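Side-chain contacts in 2'-5' RNA Ligase (Thermus thermophilus, PDB 1IUH), which belongs to the LigT-like phosphoesterase family of the 2H clan, whose members are compact, two-lobed alpha/beta proteins: residues E51-Y56 / T172-F177; R25-W30 / P141-V146; A107-L112 / P121-P126. One frame throughout, in Å; residues are numbered along the deposited sequence.

Contact 1 of 3, residues E51-Y56 / T172-F177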
loop_
_atom_site.group_PDB
_atom_site.type_symbol
_atom_site.label_atom_id
_atom_site.label_comp_id
_atom_site.label_asym_id
_atom_site.label_seq_id
_atom_site.Cartn_x
_atom_site.Cartn_y
_atom_site.Cartn_z
ATOM N N GLU A 51 -14.291 -17.059 -6.136
ATOM C CA GLU A 51 -15.676 -16.740 -6.181
ATOM C C GLU A 51 -15.954 -15.318 -5.714
ATOM O O GLU A 51 -16.958 -14.753 -6.071
ATOM C CB GLU A 51 -16.443 -17.773 -5.347
ATOM C CG GLU A 51 -17.959 -17.548 -5.300
ATOM C CD GLU A 51 -18.409 -16.740 -4.066
ATOM O OE1 GLU A 51 -17.756 -16.923 -2.995
ATOM O OE2 GLU A 51 -19.417 -15.960 -4.157
ATOM N N GLU A 52 -15.046 -14.720 -4.944
ATOM C CA GLU A 52 -15.258 -13.373 -4.416
ATOM C C GLU A 52 -14.758 -12.206 -5.317
ATOM O O GLU A 52 -15.039 -11.030 -5.026
ATOM C CB GLU A 52 -14.592 -13.259 -3.019
ATOM C CG GLU A 52 -15.284 -13.959 -1.868
ATOM C CD GLU A 52 -14.364 -14.142 -0.595
ATOM O OE1 GLU A 52 -13.367 -13.365 -0.369
ATOM O OE2 GLU A 52 -14.683 -15.072 0.193
ATOM N N LEU A 53 -14.002 -12.517 -6.366
ATOM C CA LEU A 53 -13.495 -11.478 -7.276
ATOM C C LEU A 53 -14.466 -10.373 -7.658
ATOM O O LEU A 53 -14.178 -9.189 -7.520
ATOM C CB LEU A 53 -13.008 -12.088 -8.571
ATOM C CG LEU A 53 -11.528 -12.261 -8.763
ATOM C CD1 LEU A 53 -10.847 -12.098 -7.428
ATOM C CD2 LEU A 53 -11.232 -13.645 -9.371
ATOM N N PRO A 54 -15.618 -10.764 -8.187
ATOM C CA PRO A 54 -16.647 -9.811 -8.601
ATOM C C PRO A 54 -17.002 -8.814 -7.505
ATOM O O PRO A 54 -17.260 -7.630 -7.785
ATOM C CB PRO A 54 -17.846 -10.717 -8.940
ATOM C CG PRO A 54 -17.203 -11.990 -9.311
ATOM C CD PRO A 54 -16.100 -12.152 -8.310
ATOM N N ASP A 55 -17.098 -9.322 -6.280
ATOM C CA ASP A 55 -17.429 -8.510 -5.105
ATOM C C ASP A 55 -16.317 -7.547 -4.821
ATOM O O ASP A 55 -16.563 -6.379 -4.612
ATOM C CB ASP A 55 -17.686 -9.406 -3.892
ATOM C CG ASP A 55 -18.879 -10.314 -4.097
ATOM O OD1 ASP A 55 -19.975 -9.757 -4.283
ATOM O OD2 ASP A 55 -18.742 -11.548 -4.105
ATOM N N TYR A 56 -15.081 -7.994 -4.820
ATOM C CA TYR A 56 -14.027 -7.003 -4.643
ATOM C C TYR A 56 -13.992 -5.964 -5.812
ATOM O O TYR A 56 -13.711 -4.774 -5.612
ATOM C CB TYR A 56 -12.700 -7.727 -4.460
ATOM C CG TYR A 56 -12.763 -8.576 -3.189
ATOM C CD1 TYR A 56 -12.460 -9.955 -3.215
ATOM C CD2 TYR A 56 -13.141 -7.996 -1.980
ATOM C CE1 TYR A 56 -12.532 -10.714 -2.093
ATOM C CE2 TYR A 56 -13.218 -8.729 -0.851
ATOM C CZ TYR A 56 -12.916 -10.096 -0.882
ATOM O OH TYR A 56 -12.971 -10.839 0.292
ATOM N N THR A 172 -0.075 -8.548 -10.182
ATOM C CA THR A 172 -0.898 -8.456 -11.377
ATOM C C THR A 172 -2.101 -7.607 -10.987
ATOM O O THR A 172 -2.828 -7.945 -10.057
ATOM C CB THR A 172 -1.461 -9.781 -11.861
ATOM O OG1 THR A 172 -0.399 -10.692 -12.195
ATOM C CG2 THR A 172 -2.309 -9.530 -13.082
ATOM N N VAL A 173 -2.285 -6.493 -11.700
ATOM C CA VAL A 173 -3.393 -5.573 -11.460
ATOM C C VAL A 173 -4.676 -6.132 -12.078
ATOM O O VAL A 173 -4.766 -6.163 -13.293
ATOM C CB VAL A 173 -3.113 -4.185 -12.130
ATOM C CG1 VAL A 173 -4.408 -3.270 -12.043
ATOM C CG2 VAL A 173 -1.890 -3.556 -11.521
ATOM N N LEU A 174 -5.661 -6.567 -11.286
ATOM C CA LEU A 174 -6.875 -7.098 -11.857
ATOM C C LEU A 174 -7.673 -5.975 -12.329
ATOM O O LEU A 174 -8.368 -6.105 -13.274
ATOM C CB LEU A 174 -7.688 -7.865 -10.855
ATOM C CG LEU A 174 -6.823 -8.951 -10.225
ATOM C CD1 LEU A 174 -7.696 -9.871 -9.379
ATOM C CD2 LEU A 174 -6.107 -9.739 -11.341
ATOM N N GLU A 175 -7.615 -4.852 -11.640
ATOM C CA GLU A 175 -8.344 -3.695 -12.093
ATOM C C GLU A 175 -7.949 -2.390 -11.467
ATOM O O GLU A 175 -7.529 -2.377 -10.338
ATOM C CB GLU A 175 -9.856 -3.862 -11.954
ATOM C CG GLU A 175 -10.394 -3.800 -13.397
ATOM C CD GLU A 175 -11.708 -3.145 -13.506
ATOM O OE1 GLU A 175 -12.696 -3.774 -13.077
ATOM O OE2 GLU A 175 -11.766 -2.013 -14.007
ATOM N N LYS A 176 -8.056 -1.318 -12.253
ATOM C CA LYS A 176 -7.777 0.032 -11.834
ATOM C C LYS A 176 -9.138 0.735 -11.721
ATOM O O LYS A 176 -10.072 0.402 -12.435
ATOM C CB LYS A 176 -6.907 0.726 -12.867
ATOM C CG LYS A 176 -5.511 0.213 -12.916
ATOM C CD LYS A 176 -4.752 0.876 -14.041
ATOM C CE LYS A 176 -3.235 1.088 -13.656
ATOM N NZ LYS A 176 -2.206 0.636 -14.695
ATOM N N PHE A 177 -9.264 1.679 -10.797
ATOM C CA PHE A 177 -10.530 2.399 -10.575
ATOM C C PHE A 177 -10.228 3.902 -10.530
ATOM O O PHE A 177 -9.239 4.346 -9.937
ATOM C CB PHE A 177 -11.184 1.949 -9.240
ATOM C CG PHE A 177 -11.335 0.437 -9.079
ATOM C CD1 PHE A 177 -10.381 -0.308 -8.372
ATOM C CD2 PHE A 177 -12.463 -0.219 -9.560
ATOM C CE1 PHE A 177 -10.549 -1.651 -8.138
ATOM C CE2 PHE A 177 -12.656 -1.573 -9.333
ATOM C CZ PHE A 177 -11.703 -2.295 -8.619
#

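Contact 2 of 3, residues R25-W30 / P141-V146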
loop_
_atom_site.group_PDB
_atom_site.type_symbol
_atom_site.label_atom_id
_atom_site.label_comp_id
_atom_site.label_asym_id
_atom_site.label_seq_id
_atom_site.Cartn_x
_atom_site.Cartn_y
_atom_site.Cartn_z
ATOM N N ARG A 25 21.655 1.175 -0.324
ATOM C CA ARG A 25 22.417 0.274 -1.183
ATOM C C ARG A 25 23.750 -0.249 -0.550
ATOM O O ARG A 25 24.238 -1.331 -0.886
ATOM C CB ARG A 25 22.719 0.991 -2.501
ATOM C CG ARG A 25 23.815 0.348 -3.338
ATOM C CD ARG A 25 24.117 1.220 -4.541
ATOM N NE ARG A 25 22.913 1.328 -5.366
ATOM C CZ ARG A 25 22.925 1.313 -6.696
ATOM N NH1 ARG A 25 24.100 1.218 -7.325
ATOM N NH2 ARG A 25 21.773 1.298 -7.387
ATOM N N PRO A 26 24.385 0.557 0.311
ATOM C CA PRO A 26 25.627 0.131 0.950
ATOM C C PRO A 26 25.318 -1.052 1.902
ATOM O O PRO A 26 26.232 -1.809 2.323
ATOM C CB PRO A 26 26.044 1.360 1.745
ATOM C CG PRO A 26 25.365 2.509 1.045
ATOM C CD PRO A 26 24.055 1.957 0.642
ATOM N N PHE A 27 24.032 -1.232 2.247
ATOM C CA PHE A 27 23.695 -2.299 3.171
ATOM C C PHE A 27 22.994 -3.491 2.603
ATOM O O PHE A 27 21.782 -3.496 2.472
ATOM C CB PHE A 27 22.890 -1.723 4.276
ATOM C CG PHE A 27 23.501 -0.529 4.862
ATOM C CD1 PHE A 27 22.960 0.726 4.635
ATOM C CD2 PHE A 27 24.688 -0.643 5.590
ATOM C CE1 PHE A 27 23.590 1.868 5.112
ATOM C CE2 PHE A 27 25.320 0.482 6.063
ATOM C CZ PHE A 27 24.765 1.738 5.815
ATOM N N ARG A 28 23.762 -4.536 2.328
ATOM C CA ARG A 28 23.213 -5.753 1.715
ATOM C C ARG A 28 22.107 -6.432 2.550
ATOM O O ARG A 28 21.360 -7.261 2.076
ATOM C CB ARG A 28 24.375 -6.743 1.324
ATOM C CG ARG A 28 25.224 -7.331 2.475
ATOM C CD ARG A 28 25.914 -8.614 2.046
ATOM N NE ARG A 28 27.343 -8.423 1.737
ATOM C CZ ARG A 28 27.820 -8.185 0.521
ATOM N NH1 ARG A 28 27.002 -8.112 -0.532
ATOM N NH2 ARG A 28 29.110 -8.005 0.353
ATOM N N GLY A 29 21.983 -6.066 3.796
ATOM C CA GLY A 29 20.903 -6.664 4.543
ATOM C C GLY A 29 19.550 -6.081 4.140
ATOM O O GLY A 29 18.513 -6.627 4.548
ATOM N N TRP A 30 19.537 -4.985 3.366
ATOM C CA TRP A 30 18.286 -4.346 2.941
ATOM C C TRP A 30 17.832 -4.746 1.569
ATOM O O TRP A 30 18.591 -4.678 0.594
ATOM C CB TRP A 30 18.393 -2.845 2.983
ATOM C CG TRP A 30 18.277 -2.319 4.352
ATOM C CD1 TRP A 30 19.239 -1.649 5.053
ATOM C CD2 TRP A 30 17.103 -2.335 5.194
ATOM N NE1 TRP A 30 18.733 -1.233 6.263
ATOM C CE2 TRP A 30 17.430 -1.643 6.378
ATOM C CE3 TRP A 30 15.811 -2.859 5.052
ATOM C CZ2 TRP A 30 16.521 -1.458 7.412
ATOM C CZ3 TRP A 30 14.891 -2.668 6.082
ATOM C CH2 TRP A 30 15.243 -1.980 7.243
ATOM N N PRO A 141 21.671 -1.756 9.123
ATOM C CA PRO A 141 21.344 -0.683 10.066
ATOM C C PRO A 141 20.252 0.324 9.632
ATOM O O PRO A 141 19.949 0.459 8.452
ATOM C CB PRO A 141 22.678 0.033 10.221
ATOM C CG PRO A 141 23.211 -0.015 8.845
ATOM C CD PRO A 141 22.963 -1.479 8.456
ATOM N N ARG A 142 19.674 1.004 10.617
ATOM C CA ARG A 142 18.752 2.082 10.347
ATOM C C ARG A 142 19.639 3.116 9.652
ATOM O O ARG A 142 20.851 3.153 9.849
ATOM C CB ARG A 142 18.267 2.757 11.638
ATOM C CG ARG A 142 17.761 1.820 12.686
ATOM C CD ARG A 142 16.282 2.001 13.017
ATOM N NE ARG A 142 15.843 0.834 13.797
ATOM C CZ ARG A 142 14.616 0.674 14.290
ATOM N NH1 ARG A 142 13.696 1.620 14.087
ATOM N NH2 ARG A 142 14.305 -0.423 14.968
ATOM N N VAL A 143 19.015 3.976 8.878
ATOM C CA VAL A 143 19.688 5.073 8.173
ATOM C C VAL A 143 18.909 6.300 8.660
ATOM O O VAL A 143 17.721 6.181 8.960
ATOM C CB VAL A 143 19.467 4.945 6.661
ATOM C CG1 VAL A 143 19.668 6.314 5.994
ATOM C CG2 VAL A 143 20.375 3.863 6.095
ATOM N N PRO A 144 19.525 7.491 8.708
ATOM C CA PRO A 144 18.753 8.657 9.186
ATOM C C PRO A 144 17.447 8.882 8.450
ATOM O O PRO A 144 17.227 8.379 7.346
ATOM C CB PRO A 144 19.690 9.843 8.973
ATOM C CG PRO A 144 21.071 9.245 9.017
ATOM C CD PRO A 144 20.880 7.890 8.277
ATOM N N PRO A 145 16.554 9.642 9.066
ATOM C CA PRO A 145 15.254 9.946 8.463
ATOM C C PRO A 145 15.403 10.621 7.110
ATOM O O PRO A 145 16.390 11.294 6.871
ATOM C CB PRO A 145 14.616 10.873 9.483
ATOM C CG PRO A 145 15.214 10.377 10.827
ATOM C CD PRO A 145 16.638 10.056 10.482
ATOM N N VAL A 146 14.443 10.411 6.213
ATOM C CA VAL A 146 14.463 11.081 4.914
ATOM C C VAL A 146 13.181 11.932 4.832
ATOM O O VAL A 146 12.068 11.366 4.819
ATOM C CB VAL A 146 14.441 10.105 3.696
ATOM C CG1 VAL A 146 14.216 10.905 2.412
ATOM C CG2 VAL A 146 15.742 9.364 3.568
#

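Contact 3 of 3, residues A107-L112 / P121-P126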
loop_
_atom_site.group_PDB
_atom_site.type_symbol
_atom_site.label_atom_id
_atom_site.label_comp_id
_atom_site.label_asym_id
_atom_site.label_seq_id
_atom_site.Cartn_x
_atom_site.Cartn_y
_atom_site.Cartn_z
ATOM N N ALA A 107 -15.463 -1.562 5.220
ATOM C CA ALA A 107 -16.910 -1.607 5.370
ATOM C C ALA A 107 -17.590 -2.577 4.408
ATOM O O ALA A 107 -18.456 -3.383 4.802
ATOM C CB ALA A 107 -17.458 -0.202 5.175
ATOM N N GLY A 108 -17.168 -2.485 3.146
ATOM C CA GLY A 108 -17.682 -3.314 2.083
ATOM C C GLY A 108 -17.333 -4.771 2.308
ATOM O O GLY A 108 -18.163 -5.673 2.065
ATOM N N VAL A 109 -16.108 -4.999 2.760
ATOM C CA VAL A 109 -15.616 -6.335 3.041
ATOM C C VAL A 109 -16.349 -6.887 4.228
ATOM O O VAL A 109 -16.614 -8.060 4.283
ATOM C CB VAL A 109 -14.064 -6.364 3.333
ATOM C CG1 VAL A 109 -13.657 -7.723 3.767
ATOM C CG2 VAL A 109 -13.284 -5.961 2.105
ATOM N N GLU A 110 -16.695 -6.061 5.195
ATOM C CA GLU A 110 -17.452 -6.587 6.325
ATOM C C GLU A 110 -18.863 -7.023 5.864
ATOM O O GLU A 110 -19.330 -8.136 6.172
ATOM C CB GLU A 110 -17.528 -5.534 7.418
ATOM C CG GLU A 110 -16.146 -5.205 8.002
ATOM C CD GLU A 110 -16.192 -4.116 9.012
ATOM O OE1 GLU A 110 -16.861 -3.104 8.771
ATOM O OE2 GLU A 110 -15.551 -4.249 10.059
ATOM N N GLU A 111 -19.531 -6.152 5.112
ATOM C CA GLU A 111 -20.861 -6.486 4.615
ATOM C C GLU A 111 -20.793 -7.824 3.935
ATOM O O GLU A 111 -21.637 -8.700 4.126
ATOM C CB GLU A 111 -21.337 -5.458 3.592
ATOM C CG GLU A 111 -22.488 -5.960 2.786
ATOM C CD GLU A 111 -23.487 -4.857 2.354
ATOM O OE1 GLU A 111 -23.957 -4.103 3.249
ATOM O OE2 GLU A 111 -23.822 -4.759 1.138
ATOM N N LEU A 112 -19.750 -8.026 3.160
ATOM C CA LEU A 112 -19.675 -9.262 2.428
ATOM C C LEU A 112 -19.209 -10.452 3.219
ATOM O O LEU A 112 -19.552 -11.574 2.921
ATOM C CB LEU A 112 -18.740 -9.090 1.247
ATOM C CG LEU A 112 -18.423 -10.432 0.594
ATOM C CD1 LEU A 112 -19.264 -10.577 -0.686
ATOM C CD2 LEU A 112 -16.957 -10.503 0.291
ATOM N N PRO A 121 -5.682 -11.667 7.491
ATOM C CA PRO A 121 -4.439 -11.310 8.159
ATOM C C PRO A 121 -4.293 -9.852 8.338
ATOM O O PRO A 121 -4.527 -9.076 7.401
ATOM C CB PRO A 121 -3.351 -11.902 7.261
ATOM C CG PRO A 121 -4.055 -13.156 6.746
ATOM C CD PRO A 121 -5.443 -12.620 6.394
ATOM N N GLY A 122 -3.948 -9.491 9.575
ATOM C CA GLY A 122 -3.729 -8.115 9.924
ATOM C C GLY A 122 -4.926 -7.224 9.824
ATOM O O GLY A 122 -4.773 -6.033 9.672
ATOM N N TRP A 123 -6.112 -7.787 9.939
ATOM C CA TRP A 123 -7.344 -7.028 9.825
ATOM C C TRP A 123 -7.595 -6.012 10.929
ATOM O O TRP A 123 -8.286 -5.037 10.747
ATOM C CB TRP A 123 -8.517 -8.030 9.779
ATOM C CG TRP A 123 -9.915 -7.380 9.790
ATOM C CD1 TRP A 123 -10.696 -7.130 10.877
ATOM C CD2 TRP A 123 -10.645 -6.879 8.653
ATOM N NE1 TRP A 123 -11.858 -6.500 10.495
ATOM C CE2 TRP A 123 -11.848 -6.342 9.133
ATOM C CE3 TRP A 123 -10.392 -6.847 7.280
ATOM C CZ2 TRP A 123 -12.790 -5.791 8.299
ATOM C CZ3 TRP A 123 -11.326 -6.301 6.449
ATOM C CH2 TRP A 123 -12.512 -5.787 6.959
ATOM N N ASP A 124 -7.005 -6.292 12.075
ATOM C CA ASP A 124 -7.156 -5.565 13.309
ATOM C C ASP A 124 -6.178 -4.401 13.436
ATOM O O ASP A 124 -6.358 -3.536 14.283
ATOM C CB ASP A 124 -6.973 -6.624 14.425
ATOM C CG ASP A 124 -7.289 -8.106 13.891
ATOM O OD1 ASP A 124 -8.467 -8.558 14.009
ATOM O OD2 ASP A 124 -6.380 -8.794 13.309
ATOM N N LYS A 125 -5.152 -4.385 12.588
ATOM C CA LYS A 125 -4.173 -3.329 12.598
ATOM C C LYS A 125 -4.878 -2.085 12.146
ATOM O O LYS A 125 -5.768 -2.118 11.289
ATOM C CB LYS A 125 -3.032 -3.600 11.618
ATOM C CG LYS A 125 -2.077 -4.738 11.990
ATOM C CD LYS A 125 -0.887 -4.742 11.035
ATOM C CE LYS A 125 -0.116 -6.100 10.999
ATOM N NZ LYS A 125 0.632 -6.310 9.673
ATOM N N PRO A 126 -4.535 -0.965 12.770
ATOM C CA PRO A 126 -5.069 0.371 12.495
ATOM C C PRO A 126 -4.351 0.819 11.246
ATOM O O PRO A 126 -3.151 0.700 11.155
ATOM C CB PRO A 126 -4.608 1.185 13.700
ATOM C CG PRO A 126 -4.571 0.178 14.796
ATOM C CD PRO A 126 -3.888 -0.997 14.101
#

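Contact 1 of 3, residues E51-Y56 / T172-F177
Leu53 and Leu174 meet methyl to methyl, CD1 against CD1 at 4.3 Å, where helix 53-66 comes alongside a corner in strand 169-178. Leucine suits both places, since a branched apolar end can bridge two backbones that stay 9.2 Å apart, CA to CA. This is the loose, partly exposed side: a single van der Waals touch with no hydrogen bond across it. The more deeply buried side is formed by Tyr56 and Phe177. Here the main-chain O of Tyr56 lies 4.4 Å from CZ of the Phe177 ring, approaching it obliquely. With chi1 at -52°, the phenyl stands beside its own backbone N and reaches toward the helix. Tyr56 O is not left to the apolar ring alone, because it also accepts a hydrogen bond from Tyr5 OH. At the corner, Leu174 and Glu175 both face Leu159 in a classic beta bulge. Leu3 of strand 2-8 is touched by Leu53, Tyr56 and Leu174 alike. Phe177 packs on Phe157 of strand 150-164 and meets His61 edge-to-face, while Tyr56 also reaches helix 96-113, so the contact joins helix 53-66 to the sheet beneath it.

Contact 2 of 3, residues R25-W30 / P141-V146
The phenyl ring of Phe27 is sandwiched between two prolines: Pro26 CB sits over the centre of one face, 4.1 Å above the plane, and Pro141 covers the opposite face, displaced toward the rim. Pro141 CG points at this second face as a CH-pi contact, 3.7 Å from the centroid and 18° off the ring normal, while Pro141 CD closes to 3.4 Å from Phe27 CD2. Proline suits this place because its ring offers several C-H groups on a rigid frame to the aromatic cloud. Val143 comes in obliquely, its CG2 3.9 Å from Phe27 CE1. The indole of Trp30 is engaged at its edge, where Pro141 O lies almost in the ring plane. Both aromatic rings belong to a type I beta turn, Phe27 to Trp30, closed by Trp30 N to Phe27 O at 2.8 Å. The turn leads into strand 30-32, which pairs antiparallel with strand 130-136 in the sheet of this LigT-like fold. Trp30 NE1 donates to Pro141 O at 3.0 Å in a nearly straight bond of 170°, although it approaches from 37° above the carbonyl plane. The bond satisfies the one polar atom of a buried side chain and helps to fix how the indole is turned. Apolar and aromatic groups pack round Trp30 as well, including Tyr79 and Trp89. Farther along the 141-146 loop, Val143 N is bonded to Tyr79 OH.

Contact 3 of 3, residues A107-L112 / P121-P126
Glu110 lies against the benzene edge of the Trp123 indole. CB leaves to one side of the direction toward Trp123, but chi1 of -65° sets CG beside the backbone N and brings it to the indole. CG makes the closest approach, 3.4 Å from Trp123 CZ2. Beyond it the chain runs on extended, so that CD comes into the plane of the indole, 3.9 Å from CZ2. At the tip, OE2 is 3.6 Å from the same CZ2, with the carboxylate plane turned 47° from that of the ring. An oxygen beside an aromatic C-H edge, rather than over a face, is probably mildly favourable electrostatically. Glutamate suits this exposed position: its methylene lies against the ring edge while its charged end stays at the rim. One residue earlier, Val109, a short branched apolar side chain fit for a buried helix position, offers CG1 obliquely to Trp123 CZ3 at 3.8 Å; its other neighbours include Leu43, Leu45 and Ile120. Trp123, large and flat enough to span from loop to helix, reaches both residues with its CG anti to the backbone N, chi1 175°. Gly122, with positive phi, opens the type I beta turn Gly122 to Lys125 that presents the tryptophan. The arrangement is that of a helix-to-strand connection folding back on its own helix, here between helix 96-113 and strand 130-136 of the LigT-like fold.

Overall arrangement
Along the chain the segments come in the order 25-30, 51-56, 107-112, 121-126, 141-146, 172-177. Contacts 1 and 2 therefore cross, while contact 3 is nested inside the loops closed by both. In space, contacts 1 and 3 are neighbours, with centres about 16 Å apart, and they touch where helix 53-66 meets helix 96-113, Asp55 CG lying 3.4 Å from Leu112 CD1. Contact 2 stands on the opposite side of the chain's centre, about 35 Å from contact 1 and 33 Å from contact 3, centre to centre. The long antiparallel strands, such as 150-164, link these sides, consistent with a two-lobed protein whose halves are interwoven in sequence.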